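Local atomic coordinates of amino acid ABC transporter, binding protein (PDB entry 3VV5), a protein that binds the lysine analogue L-thialysine between its two lobes and, as a periplasmic solute-binding protein, probably hands such amino acids to an ABC transporter. Residues Glu43-Pro48 with Tyr168-Asp173; Pro47-Phe52 with Thr59-Asp64; Asp85-Gln90 with Val99-Gly104. All coordinates share one frame; numbering follows the deposited sequence.

Interaction 1: Glu43-Pro48 with Tyr168-Asp173; sequences EGAFPP and YQRDPD. With SLZ (L-thialysine), chain C.
Phe46 and Asp171 meet across the ligand cleft: CE1 of the Phe46 ring lies 3.4 Å from OD2 of Asp171, and the carboxylate sits at the ring's edge, the two planes 53° apart. L-thialysine lies over one face of the ring, its SG 3.3 Å above the plane and displaced toward the rim. With CG anti to the backbone N (chi1 -152°), the phenyl reaches from its strand toward both partners. Beside it, CB of Ala45 rests against the aliphatic CG and CD of Arg170, and the Ala45 carbonyl faces CD of Pro172 at the start of helix 171-180.

The polar part of the contact runs through water. One water donates hydrogen bonds to OE2 of Glu43 and the Ala45 carbonyl and accepts from N of Asp171, 2.9 Å away; a second water spans Glu43 OE2 and the carbonyl of Gln169. The other Glu43 oxygen, OE1, accepts the N-H of Ala45 from well above the carboxylate plane at 3.0 Å and a weak bond from NZ of the ligand at 3.2 Å.

Further out, Gln147 donates NE2 to both Glu43 OE2 and Gln169 O, while Thr188 and Trp186 each hold one oxygen of Asp171, which fixes that carboxylate beside the ring. Two segments 120 residues apart meet around the ligand, as expected of a closed solute-binding protein. The chemistry implies a site suited to a cationic amino-acid tail: an aromatic face lies along the thioether, and the Glu43 carboxylate would help balance the terminal ammonium.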
loop_
_atom_site.group_PDB
_atom_site.type_symbol
_atom_site.label_atom_id
_atom_site.label_comp_id
_atom_site.label_asym_id
_atom_site.label_seq_id
_atom_site.Cartn_x
_atom_site.Cartn_y
_atom_site.Cartn_z
ATOM N N GLU A 43 -0.783 -8.069 -0.599
ATOM C CA GLU A 43 -2.173 -8.257 -0.201
ATOM C C GLU A 43 -3.043 -8.724 -1.361
ATOM O O GLU A 43 -3.646 -9.810 -1.292
ATOM C CB GLU A 43 -2.754 -6.971 0.411
ATOM C CG GLU A 43 -4.203 -7.153 0.911
ATOM C CD GLU A 43 -4.996 -5.866 0.861
ATOM O OE1 GLU A 43 -4.861 -5.144 -0.145
ATOM O OE2 GLU A 43 -5.755 -5.575 1.815
ATOM N N GLY A 44 -3.139 -7.897 -2.400
ATOM C CA GLY A 44 -3.931 -8.241 -3.576
ATOM C C GLY A 44 -5.347 -7.681 -3.486
ATOM O O GLY A 44 -6.225 -8.117 -4.223
ATOM N N ALA A 45 -5.581 -6.727 -2.586
ATOM C CA ALA A 45 -6.891 -6.067 -2.519
ATOM C C ALA A 45 -6.786 -4.541 -2.476
ATOM O O ALA A 45 -7.629 -3.854 -1.868
ATOM C CB ALA A 45 -7.713 -6.614 -1.339
ATOM N N PHE A 46 -5.758 -4.001 -3.137
ATOM C CA PHE A 46 -5.490 -2.552 -3.085
ATOM C C PHE A 46 -5.181 -1.997 -4.470
ATOM O O PHE A 46 -4.036 -1.646 -4.746
ATOM C CB PHE A 46 -4.306 -2.279 -2.125
ATOM C CG PHE A 46 -4.324 -0.911 -1.455
ATOM C CD1 PHE A 46 -5.449 -0.473 -0.745
ATOM C CD2 PHE A 46 -3.196 -0.092 -1.477
ATOM C CE1 PHE A 46 -5.454 0.765 -0.071
ATOM C CE2 PHE A 46 -3.180 1.178 -0.805
ATOM C CZ PHE A 46 -4.300 1.598 -0.108
ATOM N N PRO A 47 -6.195 -1.952 -5.376
ATOM C CA PRO A 47 -5.917 -1.434 -6.712
ATOM C C PRO A 47 -5.687 0.083 -6.634
ATOM O O PRO A 47 -6.403 0.770 -5.879
ATOM C CB PRO A 47 -7.217 -1.730 -7.480
ATOM C CG PRO A 47 -8.299 -1.696 -6.398
ATOM C CD PRO A 47 -7.625 -2.318 -5.198
ATOM N N PRO A 48 -4.772 0.627 -7.453
ATOM C CA PRO A 48 -3.996 -0.014 -8.537
ATOM C C PRO A 48 -2.596 -0.463 -8.115
ATOM O O PRO A 48 -1.773 -0.767 -8.971
ATOM C CB PRO A 48 -3.877 1.122 -9.566
ATOM C CG PRO A 48 -3.757 2.350 -8.692
ATOM C CD PRO A 48 -4.693 2.101 -7.535
ATOM N N TYR A 168 -12.523 -2.410 8.438
ATOM C CA TYR A 168 -12.792 -3.366 7.355
ATOM C C TYR A 168 -11.553 -4.203 7.098
ATOM O O TYR A 168 -10.434 -3.710 7.236
ATOM C CB TYR A 168 -13.237 -2.634 6.067
ATOM C CG TYR A 168 -14.550 -1.886 6.235
ATOM C CD1 TYR A 168 -14.601 -0.646 6.881
ATOM C CD2 TYR A 168 -15.744 -2.437 5.780
ATOM C CE1 TYR A 168 -15.812 0.017 7.067
ATOM C CE2 TYR A 168 -16.963 -1.776 5.955
ATOM C CZ TYR A 168 -16.987 -0.556 6.604
ATOM O OH TYR A 168 -18.193 0.084 6.775
ATOM N N GLN A 169 -11.745 -5.468 6.736
ATOM C CA GLN A 169 -10.611 -6.319 6.388
ATOM C C GLN A 169 -9.954 -5.829 5.105
ATOM O O GLN A 169 -8.735 -5.817 4.994
ATOM C CB GLN A 169 -11.038 -7.776 6.222
ATOM C CG GLN A 169 -9.846 -8.709 5.951
ATOM C CD GLN A 169 -10.104 -10.147 6.337
ATOM O OE1 GLN A 169 -11.250 -10.604 6.355
ATOM N NE2 GLN A 169 -9.032 -10.877 6.641
ATOM N N ARG A 170 -10.777 -5.435 4.142
ATOM C CA ARG A 170 -10.290 -4.993 2.854
ATOM C C ARG A 170 -10.820 -3.604 2.550
ATOM O O ARG A 170 -12.013 -3.309 2.716
ATOM C CB ARG A 170 -10.651 -5.991 1.734
ATOM C CG ARG A 170 -9.946 -7.360 1.877
ATOM C CD ARG A 170 -10.464 -8.407 0.877
ATOM N NE ARG A 170 -11.801 -8.878 1.231
ATOM C CZ ARG A 170 -12.059 -9.842 2.114
ATOM N NH1 ARG A 170 -13.319 -10.177 2.374
ATOM N NH2 ARG A 170 -11.065 -10.464 2.744
ATOM N N ASP A 171 -9.912 -2.762 2.070
ATOM C CA ASP A 171 -10.239 -1.380 1.769
ATOM C C ASP A 171 -11.444 -1.218 0.817
ATOM O O ASP A 171 -12.281 -0.325 1.049
ATOM C CB ASP A 171 -8.989 -0.655 1.261
ATOM C CG ASP A 171 -9.129 0.854 1.301
ATOM O OD1 ASP A 171 -9.575 1.410 2.326
ATOM O OD2 ASP A 171 -8.765 1.479 0.309
ATOM N N PRO A 172 -11.566 -2.074 -0.233
ATOM C CA PRO A 172 -12.727 -1.910 -1.124
ATOM C C PRO A 172 -14.082 -2.115 -0.441
ATOM O O PRO A 172 -15.110 -1.639 -0.938
ATOM C CB PRO A 172 -12.509 -3.000 -2.183
ATOM C CG PRO A 172 -11.011 -3.161 -2.219
ATOM C CD PRO A 172 -10.630 -3.084 -0.771
ATOM N N ASP A 173 -14.090 -2.827 0.675
ATOM C CA ASP A 173 -15.338 -3.053 1.390
ATOM C C ASP A 173 -15.780 -1.768 2.090
ATOM O O ASP A 173 -16.984 -1.526 2.241
ATOM C CB ASP A 173 -15.211 -4.238 2.362
ATOM C CG ASP A 173 -15.050 -5.566 1.635
ATOM O OD1 ASP A 173 -15.558 -5.678 0.501
ATOM O OD2 ASP A 173 -14.422 -6.489 2.196
HETATM N N SLZ C . -0.896 3.001 3.147
HETATM C CA SLZ C . -1.603 1.974 3.945
HETATM C CB SLZ C . -1.484 0.580 3.273
HETATM S SG SLZ C . -2.930 -0.152 2.426
HETATM C CD SLZ C . -2.084 -1.676 1.874
HETATM C CE SLZ C . -2.937 -2.762 1.211
HETATM N NZ SLZ C . -2.078 -3.531 0.297
HETATM C C SLZ C . -0.831 1.893 5.259
HETATM O O SLZ C . -1.435 1.490 6.266
HETATM O OXT SLZ C . 0.371 2.241 5.230
HETATM O O HOH W 1 -7.489 -3.686 0.831
HETATM O O HOH W 2 -6.471 -7.575 3.561
#

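Interaction 2: Pro47-Phe52 with Thr59-Asp64; sequences PPFNYF and TGFEVD. With SLZ (L-thialysine), chain C.
OE1 of Glu62 is gripped by two donors, ND2 of Asn50 at 2.8 Å and the hydroxyl of Ser102, and so ties the beginning of helix 61-72 to the pocket wall. Placing CG of Asn50 between its backbone N and carbonyl carbon (chi1 61°) swings the amide to Glu62, whose OE1 it meets nearly along the C-O axis, the amide and carboxylate planes 40° apart. The setting is a small antiparallel sheet that runs straight into a helix: Tyr51 and Thr59 form a hydrogen-bonded pair, Tyr51 N to Thr59 O at 3.0 Å and Thr59 N to Tyr51 O at 2.8 Å, with Gly60 as N-cap.

The helix's first N-H groups turn to carbonyls of the loop just ahead of strand 50-52: Phe61 N binds Pro48 O at 2.9 Å, and Glu62 N meets a lone pair of Phe49 O at 2.7 Å. A CB on Gly60 would collide with both carbonyls. Phe49 and Phe61 run alongside each other, CD2 of Phe61 meeting the edge of the Phe49 ring.

Asn50 OD1 accepts from N of Gly44, so both ends of the amide are engaged. Replacing the amide by an alanine's methyl is likely to leave the Gly44 N-H without this acceptor and Glu62 OE1 with one donor fewer. CG2 of Thr59 lies over the Tyr51 ring face, 4.0 Å from its centroid and 28° off the normal.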
loop_
_atom_site.group_PDB
_atom_site.type_symbol
_atom_site.label_atom_id
_atom_site.label_comp_id
_atom_site.label_asym_id
_atom_site.label_seq_id
_atom_site.Cartn_x
_atom_site.Cartn_y
_atom_site.Cartn_z
ATOM N N PRO A 47 -6.195 -1.952 -5.376
ATOM C CA PRO A 47 -5.917 -1.434 -6.712
ATOM C C PRO A 47 -5.687 0.083 -6.634
ATOM O O PRO A 47 -6.403 0.770 -5.879
ATOM C CB PRO A 47 -7.217 -1.730 -7.480
ATOM C CG PRO A 47 -8.299 -1.696 -6.398
ATOM C CD PRO A 47 -7.625 -2.318 -5.198
ATOM N N PRO A 48 -4.772 0.627 -7.453
ATOM C CA PRO A 48 -3.996 -0.014 -8.537
ATOM C C PRO A 48 -2.596 -0.463 -8.115
ATOM O O PRO A 48 -1.773 -0.767 -8.971
ATOM C CB PRO A 48 -3.877 1.122 -9.566
ATOM C CG PRO A 48 -3.757 2.350 -8.692
ATOM C CD PRO A 48 -4.693 2.101 -7.535
ATOM N N PHE A 49 -2.329 -0.506 -6.816
ATOM C CA PHE A 49 -0.980 -0.851 -6.302
ATOM C C PHE A 49 -0.677 -2.346 -6.309
ATOM O O PHE A 49 0.379 -2.781 -6.815
ATOM C CB PHE A 49 -0.800 -0.265 -4.902
ATOM C CG PHE A 49 -0.714 1.231 -4.908
ATOM C CD1 PHE A 49 0.467 1.858 -5.325
ATOM C CD2 PHE A 49 -1.801 2.013 -4.548
ATOM C CE1 PHE A 49 0.555 3.233 -5.383
ATOM C CE2 PHE A 49 -1.716 3.416 -4.586
ATOM C CZ PHE A 49 -0.531 4.025 -5.000
ATOM N N ASN A 50 -1.589 -3.129 -5.725
ATOM C CA ASN A 50 -1.461 -4.588 -5.716
ATOM C C ASN A 50 -2.854 -5.197 -5.605
ATOM O O ASN A 50 -3.577 -4.945 -4.636
ATOM C CB ASN A 50 -0.517 -5.096 -4.589
ATOM C CG ASN A 50 -0.997 -4.719 -3.164
ATOM O OD1 ASN A 50 -1.742 -5.469 -2.511
ATOM N ND2 ASN A 50 -0.536 -3.568 -2.670
ATOM N N TYR A 51 -3.236 -5.986 -6.603
ATOM C CA TYR A 51 -4.626 -6.434 -6.698
ATOM C C TYR A 51 -4.707 -7.575 -7.684
ATOM O O TYR A 51 -3.851 -7.727 -8.554
ATOM C CB TYR A 51 -5.585 -5.283 -7.103
ATOM C CG TYR A 51 -5.420 -4.823 -8.536
ATOM C CD1 TYR A 51 -6.265 -5.317 -9.552
ATOM C CD2 TYR A 51 -4.400 -3.920 -8.892
ATOM C CE1 TYR A 51 -6.109 -4.926 -10.887
ATOM C CE2 TYR A 51 -4.226 -3.510 -10.261
ATOM C CZ TYR A 51 -5.096 -4.020 -11.231
ATOM O OH TYR A 51 -4.956 -3.659 -12.560
ATOM N N PHE A 52 -5.739 -8.382 -7.546
ATOM C CA PHE A 52 -6.006 -9.417 -8.535
ATOM C C PHE A 52 -6.904 -8.850 -9.613
ATOM O O PHE A 52 -7.999 -8.345 -9.316
ATOM C CB PHE A 52 -6.660 -10.642 -7.883
ATOM C CG PHE A 52 -5.716 -11.455 -7.066
ATOM C CD1 PHE A 52 -4.957 -12.466 -7.654
ATOM C CD2 PHE A 52 -5.567 -11.208 -5.695
ATOM C CE1 PHE A 52 -4.064 -13.226 -6.900
ATOM C CE2 PHE A 52 -4.697 -11.982 -4.927
ATOM C CZ PHE A 52 -3.926 -12.985 -5.538
ATOM N N THR A 59 -1.504 -8.191 -10.065
ATOM C CA THR A 59 -0.872 -7.119 -10.830
ATOM C C THR A 59 -0.962 -5.794 -10.052
ATOM O O THR A 59 -1.335 -5.755 -8.847
ATOM C CB THR A 59 -1.466 -7.042 -12.280
ATOM O OG1 THR A 59 -0.742 -6.099 -13.084
ATOM C CG2 THR A 59 -2.969 -6.717 -12.251
ATOM N N GLY A 60 -0.571 -4.718 -10.713
ATOM C CA GLY A 60 -0.562 -3.405 -10.089
ATOM C C GLY A 60 0.836 -2.809 -10.097
ATOM O O GLY A 60 1.816 -3.496 -10.386
ATOM N N PHE A 61 0.918 -1.518 -9.783
ATOM C CA PHE A 61 2.208 -0.811 -9.684
ATOM C C PHE A 61 3.264 -1.558 -8.863
ATOM O O PHE A 61 4.429 -1.686 -9.286
ATOM C CB PHE A 61 1.960 0.584 -9.105
ATOM C CG PHE A 61 3.194 1.375 -8.879
ATOM C CD1 PHE A 61 3.938 1.854 -9.967
ATOM C CD2 PHE A 61 3.628 1.644 -7.586
ATOM C CE1 PHE A 61 5.103 2.598 -9.767
ATOM C CE2 PHE A 61 4.803 2.374 -7.367
ATOM C CZ PHE A 61 5.543 2.859 -8.458
ATOM N N GLU A 62 2.863 -2.065 -7.700
ATOM C CA GLU A 62 3.819 -2.732 -6.803
ATOM C C GLU A 62 4.269 -4.095 -7.287
ATOM O O GLU A 62 5.392 -4.506 -7.021
ATOM C CB GLU A 62 3.272 -2.811 -5.373
ATOM C CG GLU A 62 3.295 -1.462 -4.729
ATOM C CD GLU A 62 2.772 -1.437 -3.300
ATOM O OE1 GLU A 62 1.601 -1.793 -3.067
ATOM O OE2 GLU A 62 3.527 -0.992 -2.418
ATOM N N VAL A 63 3.391 -4.778 -8.008
ATOM C CA VAL A 63 3.716 -6.075 -8.598
ATOM C C VAL A 63 4.700 -5.907 -9.764
ATOM O O VAL A 63 5.714 -6.633 -9.839
ATOM C CB VAL A 63 2.437 -6.831 -8.995
ATOM C CG1 VAL A 63 2.752 -8.151 -9.716
ATOM C CG2 VAL A 63 1.536 -7.102 -7.727
ATOM N N ASP A 64 4.451 -4.925 -10.635
ATOM C CA ASP A 64 5.419 -4.602 -11.712
ATOM C C ASP A 64 6.782 -4.202 -11.149
ATOM O O ASP A 64 7.826 -4.632 -11.648
ATOM C CB ASP A 64 4.882 -3.500 -12.619
ATOM C CG ASP A 64 3.824 -4.006 -13.594
ATOM O OD1 ASP A 64 3.671 -5.240 -13.722
ATOM O OD2 ASP A 64 3.162 -3.172 -14.242
HETATM N N SLZ C . -0.896 3.001 3.147
HETATM C CA SLZ C . -1.603 1.974 3.945
HETATM C CB SLZ C . -1.484 0.580 3.273
HETATM S SG SLZ C . -2.930 -0.152 2.426
HETATM C CD SLZ C . -2.084 -1.676 1.874
HETATM C CE SLZ C . -2.937 -2.762 1.211
HETATM N NZ SLZ C . -2.078 -3.531 0.297
HETATM C C SLZ C . -0.831 1.893 5.259
HETATM O O SLZ C . -1.435 1.490 6.266
HETATM O OXT SLZ C . 0.371 2.241 5.230
#

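Interaction 3: Asp85-Gln90 with Val99-Gly104; sequences DTLLIQ and VIASHG. With SLZ (L-thialysine), chain C.
Helix 87-92 approaches the strand at Leu87 and Val99, whose CA atoms are 7.2 Å apart, and the chain turns a corner at Ala101 that carries its next residues toward the ligand. Leu87 packs against the outside of this corner. Its CD1 presses on CB of Ala101 at 3.4 Å, tighter than usual carbon contact, and touches CG1 of Val99 at 4.1 Å; the two side chains slant across one another. One residue on, Leu88 passes the His103 side chain in the opposite direction. With CG anti to the carbonyl carbon (chi1 -60°), its isobutyl end is carried over the imidazole, where CD2 makes a CH-pi contact 3.8 Å from the centroid and 18° off the ring normal.

The backbone of the same corner serves L-thialysine: Ala101 O takes the terminal NZ at 3.1 Å, Ser102 O takes the alpha-amino N at 3.0 Å, and Gly104 N donates almost straight (170°) to the carboxylate OXT at 2.8 Å.

Around this contact, Phe84 stacks with His103, helix 107-112 brings Arg109 against both Leu88 and His103, and strand 206-222 pairs with the backbone at Val99 and His103, while strand 37-42 flanks Ala101 through Thr42.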
loop_
_atom_site.group_PDB
_atom_site.type_symbol
_atom_site.label_atom_id
_atom_site.label_comp_id
_atom_site.label_asym_id
_atom_site.label_seq_id
_atom_site.Cartn_x
_atom_site.Cartn_y
_atom_site.Cartn_z
ATOM N N ASP A 85 -3.220 -7.084 7.332
ATOM C CA ASP A 85 -2.815 -6.950 8.752
ATOM C C ASP A 85 -1.899 -8.073 9.250
ATOM O O ASP A 85 -1.341 -8.003 10.353
ATOM C CB ASP A 85 -4.033 -6.783 9.679
ATOM C CG ASP A 85 -4.987 -8.008 9.677
ATOM O OD1 ASP A 85 -4.908 -8.861 8.783
ATOM O OD2 ASP A 85 -5.857 -8.086 10.571
ATOM N N THR A 86 -1.727 -9.095 8.420
ATOM C CA THR A 86 -0.878 -10.228 8.773
ATOM C C THR A 86 0.529 -10.128 8.194
ATOM O O THR A 86 1.405 -10.924 8.567
ATOM C CB THR A 86 -1.444 -11.575 8.259
ATOM O OG1 THR A 86 -1.208 -11.706 6.842
ATOM C CG2 THR A 86 -2.936 -11.720 8.572
ATOM N N LEU A 87 0.753 -9.181 7.284
ATOM C CA LEU A 87 1.953 -9.210 6.427
ATOM C C LEU A 87 3.271 -8.970 7.164
ATOM O O LEU A 87 4.204 -9.717 6.964
ATOM C CB LEU A 87 1.834 -8.248 5.223
ATOM C CG LEU A 87 0.883 -8.632 4.084
ATOM C CD1 LEU A 87 0.746 -7.452 3.138
ATOM C CD2 LEU A 87 1.359 -9.896 3.327
ATOM N N LEU A 88 3.348 -7.940 8.006
ATOM C CA LEU A 88 4.610 -7.659 8.697
ATOM C C LEU A 88 4.967 -8.770 9.691
ATOM O O LEU A 88 6.129 -9.170 9.798
ATOM C CB LEU A 88 4.602 -6.285 9.367
ATOM C CG LEU A 88 4.400 -5.093 8.411
ATOM C CD1 LEU A 88 4.513 -3.783 9.182
ATOM C CD2 LEU A 88 5.372 -5.151 7.210
ATOM N N ILE A 89 3.957 -9.289 10.381
ATOM C CA ILE A 89 4.162 -10.409 11.303
ATOM C C ILE A 89 4.682 -11.639 10.571
ATOM O O ILE A 89 5.689 -12.225 10.973
ATOM C CB ILE A 89 2.890 -10.694 12.142
ATOM C CG1 ILE A 89 2.650 -9.482 13.049
ATOM C CG2 ILE A 89 3.058 -11.971 12.982
ATOM C CD1 ILE A 89 1.313 -9.458 13.762
ATOM N N GLN A 90 4.033 -12.015 9.474
ATOM C CA GLN A 90 4.475 -13.189 8.736
ATOM C C GLN A 90 5.863 -13.015 8.098
ATOM O O GLN A 90 6.580 -13.990 7.938
ATOM C CB GLN A 90 3.456 -13.629 7.684
ATOM C CG GLN A 90 2.169 -14.211 8.301
ATOM C CD GLN A 90 1.630 -15.432 7.545
ATOM O OE1 GLN A 90 1.035 -16.328 8.138
ATOM N NE2 GLN A 90 1.846 -15.472 6.256
ATOM N N VAL A 99 8.228 -7.865 1.692
ATOM C CA VAL A 99 6.843 -7.487 1.489
ATOM C C VAL A 99 6.811 -6.167 0.708
ATOM O O VAL A 99 7.563 -5.230 1.017
ATOM C CB VAL A 99 6.115 -7.329 2.853
ATOM C CG1 VAL A 99 4.727 -6.664 2.693
ATOM C CG2 VAL A 99 5.966 -8.677 3.545
ATOM N N ILE A 100 5.936 -6.106 -0.297
ATOM C CA ILE A 100 5.611 -4.846 -0.982
ATOM C C ILE A 100 4.114 -4.766 -1.102
ATOM O O ILE A 100 3.504 -5.467 -1.916
ATOM C CB ILE A 100 6.364 -4.690 -2.352
ATOM C CG1 ILE A 100 6.141 -3.291 -2.966
ATOM C CG2 ILE A 100 6.052 -5.858 -3.331
ATOM C CD1 ILE A 100 7.080 -3.048 -4.170
ATOM N N ALA A 101 3.518 -3.934 -0.245
ATOM C CA ALA A 101 2.082 -3.924 -0.059
ATOM C C ALA A 101 1.597 -2.554 0.455
ATOM O O ALA A 101 0.655 -2.464 1.252
ATOM C CB ALA A 101 1.691 -5.040 0.897
ATOM N N SER A 102 2.254 -1.501 -0.017
ATOM C CA SER A 102 1.872 -0.113 0.248
ATOM C C SER A 102 1.992 0.307 1.720
ATOM O O SER A 102 1.210 1.139 2.177
ATOM C CB SER A 102 0.456 0.159 -0.293
ATOM O OG SER A 102 0.436 0.126 -1.715
ATOM N N HIS A 103 2.962 -0.237 2.451
ATOM C CA HIS A 103 3.148 0.160 3.854
ATOM C C HIS A 103 3.770 1.533 3.948
ATOM O O HIS A 103 4.888 1.749 3.476
ATOM C CB HIS A 103 4.036 -0.816 4.633
ATOM C CG HIS A 103 3.412 -2.155 4.866
ATOM N ND1 HIS A 103 2.709 -2.463 6.017
ATOM C CD2 HIS A 103 3.386 -3.266 4.098
ATOM C CE1 HIS A 103 2.285 -3.715 5.946
ATOM N NE2 HIS A 103 2.696 -4.227 4.799
ATOM N N GLY A 104 3.055 2.449 4.577
ATOM C CA GLY A 104 3.640 3.720 4.967
ATOM C C GLY A 104 4.641 3.482 6.082
ATOM O O GLY A 104 4.451 2.614 6.910
HETATM N N SLZ C . -0.896 3.001 3.147
HETATM C CA SLZ C . -1.603 1.974 3.945
HETATM C CB SLZ C . -1.484 0.580 3.273
HETATM S SG SLZ C . -2.930 -0.152 2.426
HETATM C CD SLZ C . -2.084 -1.676 1.874
HETATM C CE SLZ C . -2.937 -2.762 1.211
HETATM N NZ SLZ C . -2.078 -3.531 0.297
HETATM C C SLZ C . -0.831 1.893 5.259
HETATM O O SLZ C . -1.435 1.490 6.266
HETATM O OXT SLZ C . 0.371 2.241 5.230
#

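From the N terminus, the chain passes first through 43-48, which begins interaction 1 and shares Pro47 and Pro48 with interaction 2. Interaction 2 closes at once, returning after a short turn to join the three-stranded sheet to helix 61-72. Interaction 3 then opens and closes in series after it, linking helix 87-92 to the strands of the large sheet. Only at 168-173 does interaction 1 close, so its long loop encloses interaction 3, and its opening segment overlaps that of interaction 2. Asn50 joins interactions 1 and 2 through Gly44, Ser102 joins 2 and 3 through Glu62, and all three contacts meet at L-thialysine.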